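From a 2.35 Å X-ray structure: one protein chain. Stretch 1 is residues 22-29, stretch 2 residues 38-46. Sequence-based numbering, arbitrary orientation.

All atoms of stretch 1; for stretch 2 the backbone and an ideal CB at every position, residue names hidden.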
# COMPACT_ATOMS: atom_id res chain seq x y z
N GLU B 22 7.59 -21.13 -14.13
CA GLU B 22 8.84 -21.83 -14.31
C GLU B 22 9.91 -20.93 -14.91
O GLU B 22 10.33 -21.09 -16.06
CB GLU B 22 8.62 -23.11 -15.12
CG GLU B 22 8.04 -24.18 -14.20
CD GLU B 22 6.79 -24.83 -14.75
OE1 GLU B 22 5.76 -24.82 -14.02
OE2 GLU B 22 6.85 -25.34 -15.91
N PRO B 23 10.34 -19.94 -14.12
CA PRO B 23 11.15 -18.91 -14.80
C PRO B 23 12.55 -19.44 -15.16
O PRO B 23 13.13 -20.17 -14.34
CB PRO B 23 11.26 -17.82 -13.73
CG PRO B 23 11.11 -18.56 -12.43
CD PRO B 23 10.06 -19.61 -12.72
N TYR B 24 13.05 -19.14 -16.35
CA TYR B 24 14.47 -19.31 -16.59
C TYR B 24 15.06 -18.00 -17.10
O TYR B 24 14.35 -17.18 -17.70
CB TYR B 24 14.76 -20.40 -17.62
CG TYR B 24 14.29 -20.11 -19.03
CD1 TYR B 24 15.16 -19.56 -19.98
CD2 TYR B 24 12.98 -20.42 -19.45
CE1 TYR B 24 14.75 -19.30 -21.30
CE2 TYR B 24 12.55 -20.17 -20.77
CZ TYR B 24 13.43 -19.59 -21.68
OH TYR B 24 13.00 -19.34 -23.00
N GLY B 25 16.37 -17.82 -16.89
CA GLY B 25 17.15 -16.70 -17.46
C GLY B 25 18.04 -16.20 -16.34
O GLY B 25 18.68 -17.00 -15.67
N TYR B 26 18.03 -14.88 -16.09
CA TYR B 26 18.84 -14.31 -15.02
C TYR B 26 18.21 -13.01 -14.56
O TYR B 26 17.44 -12.40 -15.28
CB TYR B 26 20.32 -14.07 -15.52
CG TYR B 26 20.44 -13.04 -16.66
CD1 TYR B 26 20.42 -11.65 -16.38
CD2 TYR B 26 20.53 -13.45 -17.99
CE1 TYR B 26 20.50 -10.71 -17.41
CE2 TYR B 26 20.65 -12.48 -19.05
CZ TYR B 26 20.59 -11.13 -18.73
OH TYR B 26 20.67 -10.17 -19.71
N ILE B 27 18.59 -12.56 -13.36
CA ILE B 27 18.36 -11.21 -12.89
C ILE B 27 19.70 -10.72 -12.29
O ILE B 27 20.43 -11.47 -11.57
CB ILE B 27 17.22 -11.14 -11.82
CG1 ILE B 27 15.87 -11.61 -12.44
CG2 ILE B 27 17.07 -9.71 -11.19
CD1 ILE B 27 14.88 -12.14 -11.37
N LYS B 28 20.02 -9.47 -12.58
CA LYS B 28 21.28 -8.90 -12.12
C LYS B 28 21.04 -7.58 -11.46
O LYS B 28 20.06 -6.93 -11.74
CB LYS B 28 22.22 -8.67 -13.29
CG LYS B 28 22.69 -9.97 -13.91
CD LYS B 28 23.62 -9.69 -15.08
CE LYS B 28 23.99 -10.98 -15.79
NZ LYS B 28 24.88 -10.66 -16.96
N ALA B 29 21.98 -7.18 -10.64
CA ALA B 29 21.95 -5.91 -9.99
C ALA B 29 23.31 -5.18 -10.19
O ALA B 29 24.33 -5.82 -10.53
CB ALA B 29 21.73 -6.16 -8.53
N UNK B 38 25.96 -7.89 -11.10
CA UNK B 38 26.16 -9.22 -10.57
C UNK B 38 24.85 -9.96 -10.54
O UNK B 38 23.81 -9.34 -10.40
CB UNK B 38 26.78 -9.17 -9.17
N UNK B 39 24.88 -11.27 -10.74
CA UNK B 39 23.65 -12.04 -10.62
C UNK B 39 23.17 -12.23 -9.21
O UNK B 39 23.95 -12.51 -8.29
CB UNK B 39 23.84 -13.41 -11.26
N UNK B 40 21.87 -12.01 -9.07
CA UNK B 40 21.16 -12.35 -7.84
C UNK B 40 20.24 -13.56 -8.06
O UNK B 40 19.72 -14.13 -7.10
CB UNK B 40 20.35 -11.15 -7.35
N UNK B 41 20.08 -13.97 -9.31
CA UNK B 41 19.32 -15.15 -9.61
C UNK B 41 19.63 -15.57 -11.02
O UNK B 41 19.70 -14.74 -11.92
CB UNK B 41 17.82 -14.91 -9.42
N UNK B 42 19.71 -16.88 -11.22
CA UNK B 42 20.05 -17.50 -12.51
C UNK B 42 19.43 -18.91 -12.59
O UNK B 42 19.51 -19.70 -11.64
CB UNK B 42 21.57 -17.57 -12.69
N UNK B 43 18.78 -19.22 -13.70
CA UNK B 43 18.30 -20.58 -13.91
C UNK B 43 18.34 -20.80 -15.39
O UNK B 43 17.71 -20.03 -16.15
CB UNK B 43 16.90 -20.81 -13.34
N UNK B 44 19.09 -21.82 -15.82
CA UNK B 44 19.16 -22.18 -17.23
C UNK B 44 17.88 -22.81 -17.71
O UNK B 44 17.16 -23.45 -16.94
CB UNK B 44 20.33 -23.13 -17.48
N UNK B 45 17.62 -22.59 -18.99
CA UNK B 45 16.44 -23.09 -19.67
C UNK B 45 16.52 -24.59 -19.79
O UNK B 45 17.27 -25.12 -20.67
CB UNK B 45 16.29 -22.45 -21.05
N UNK B 46 15.75 -25.27 -18.95
CA UNK B 46 15.57 -26.72 -19.09
C UNK B 46 14.20 -27.07 -19.66
O UNK B 46 13.73 -28.20 -19.46
CB UNK B 46 15.76 -27.41 -17.74

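Stretch 2 runs antiparallel to stretch 1, and its backbone fixes the register before any side chain is considered. Position 38 pairs with Ala29, 39 with Lys28, 41 with Ile27, 42 with Tyr26 and 43 with Gly25. The spare residue, 40, makes a bulge.

At position 38 the backbone is tied to Ala29 both ways: Ala29 N donates to the O of 38 at 2.8 Å, and the N of 38 donates to Ala29 O at 2.7 Å. CA-to-CB points to the face of the small Ala29 methyl. A large apolar or aromatic residue would suit. The residue is Phe38, at chi1 p; Ala29 CB is 3.9 Å from Phe38 CZ and lies over the ring face as a CH-pi contact.

Position 39 points to the other face, beside the extended Lys28 chain, its ideal CB 4.5 Å from Lys28 CG. An acid, a polar residue or a long aliphatic chain could all lie there. Glu39 is the deposited answer, but the charges stay apart: Lys28 NZ and Glu39 OE2 are 4.5 Å from each other, beyond a salt bridge.

Position 40, with phi/psi of -108/-9, breaks the extended run. Its N donates to Ile27 O at 2.9 Å, the same oxygen that takes a weak bond of 3.4 Å from the N of 41, so one carbonyl serves both residues of the bulge. The CB leaves sideways, 5.3 Å from Ala29 CB; a medium aliphatic chain could fill that gap. Ile40 does so, its CG1 3.9 Å from Ile27 CG2 and its CG2 4.1 Å from Ala29 CB.

Position 41 looks along a strip of stretch 1 that a long side chain could follow. Its O accepts from Ile27 N at 2.8 Å, and its CB lies 4.5 Å from Ile27 CD1. Further along this face Gly25 has no side chain, and Pro23 presents apolar carbon beyond it. A long, flat apolar group is favored, though Phe or Met could use part of the space. Trp41 covers the length: CE3 lies 3.9 Å from Ile27 CD1, CZ3 3.5 Å from Gly25 C, and CH2 3.9 Å from Pro23 CB.

Position 42 returns to the Tyr26 face, where the tyrosine's end leads away. Many polar or beta-branched residues would do; Lys42 extends past with little contact.

At 43, paired bonds join the N to Gly25 O (3.0 Å) and the O to Gly25 N (2.7 Å). The ideal CB lies 4.0 Å from Pro23 O, an acceptor, so a donor-bearing polar chain is one choice and an aliphatic one another. Gln43 does not use that oxygen: its end leads away, Gln43 NE2 donating to the backbone O of 44 at 2.7 Å.

Position 44 points away and tolerates most polar residues; Asp44 OD2 accepts from a water that also donates weakly to Gly25 O.

At 45 the ideal CB is 3.3 Å from Tyr24 CD1, tight against the ring; a small or short polar residue with a plain CH2 there would suit. Asp45 CB sits over the ring face, 3.4 Å from Tyr24 CD1.

Position 46 points away, unconstrained by stretch 1; it is Trp46.

Stretch 2 (38-46) FEIWKQDDW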
# COMPACT_ATOMS: atom_id res chain seq x y z
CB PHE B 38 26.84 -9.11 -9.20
CG PHE B 38 26.18 -8.16 -8.25
CD1 PHE B 38 25.23 -8.62 -7.34
CD2 PHE B 38 26.55 -6.83 -8.19
CE1 PHE B 38 24.62 -7.79 -6.42
CE2 PHE B 38 25.97 -5.95 -7.27
CZ PHE B 38 24.96 -6.43 -6.38
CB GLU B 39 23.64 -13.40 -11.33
CG GLU B 39 24.91 -14.06 -11.47
CD GLU B 39 25.68 -13.52 -12.66
OE1 GLU B 39 26.65 -12.76 -12.37
OE2 GLU B 39 25.30 -13.84 -13.82
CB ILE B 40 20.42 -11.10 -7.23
CG1 ILE B 40 19.21 -10.68 -8.09
CG2 ILE B 40 21.45 -9.97 -7.05
CD1 ILE B 40 18.22 -9.66 -7.41
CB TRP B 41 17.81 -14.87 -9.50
CG TRP B 41 16.96 -16.00 -9.99
CD1 TRP B 41 16.53 -17.07 -9.25
CD2 TRP B 41 16.43 -16.19 -11.32
NE1 TRP B 41 15.79 -17.93 -10.05
CE2 TRP B 41 15.68 -17.40 -11.30
CE3 TRP B 41 16.51 -15.44 -12.52
CZ2 TRP B 41 15.02 -17.90 -12.44
CZ3 TRP B 41 15.84 -15.90 -13.64
CH2 TRP B 41 15.10 -17.15 -13.60
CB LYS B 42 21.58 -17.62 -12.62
CG LYS B 42 22.10 -17.98 -14.02
CD LYS B 42 23.63 -18.16 -13.96
CE LYS B 42 24.15 -18.76 -15.29
NZ LYS B 42 24.37 -17.69 -16.34
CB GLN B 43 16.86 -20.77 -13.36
CG GLN B 43 16.16 -22.09 -13.80
CD GLN B 43 16.94 -23.32 -13.35
OE1 GLN B 43 17.10 -23.58 -12.14
NE2 GLN B 43 17.46 -24.09 -14.32
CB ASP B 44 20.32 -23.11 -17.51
CG ASP B 44 21.65 -22.46 -17.24
OD1 ASP B 44 22.54 -23.23 -16.89
OD2 ASP B 44 21.80 -21.21 -17.35
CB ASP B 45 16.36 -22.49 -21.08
CG ASP B 45 15.24 -23.09 -21.93
OD1 ASP B 45 14.45 -23.92 -21.41
OD2 ASP B 45 15.17 -22.73 -23.13
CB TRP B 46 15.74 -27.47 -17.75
CG TRP B 46 17.05 -27.27 -17.10
CD1 TRP B 46 18.22 -26.88 -17.70
CD2 TRP B 46 17.35 -27.44 -15.71
NE1 TRP B 46 19.23 -26.78 -16.76
CE2 TRP B 46 18.71 -27.12 -15.53
CE3 TRP B 46 16.58 -27.81 -14.59
CZ2 TRP B 46 19.34 -27.20 -14.27
CZ3 TRP B 46 17.20 -27.86 -13.34
CH2 TRP B 46 18.57 -27.56 -13.20
O HOH W 1 20.59 -18.30 -17.68
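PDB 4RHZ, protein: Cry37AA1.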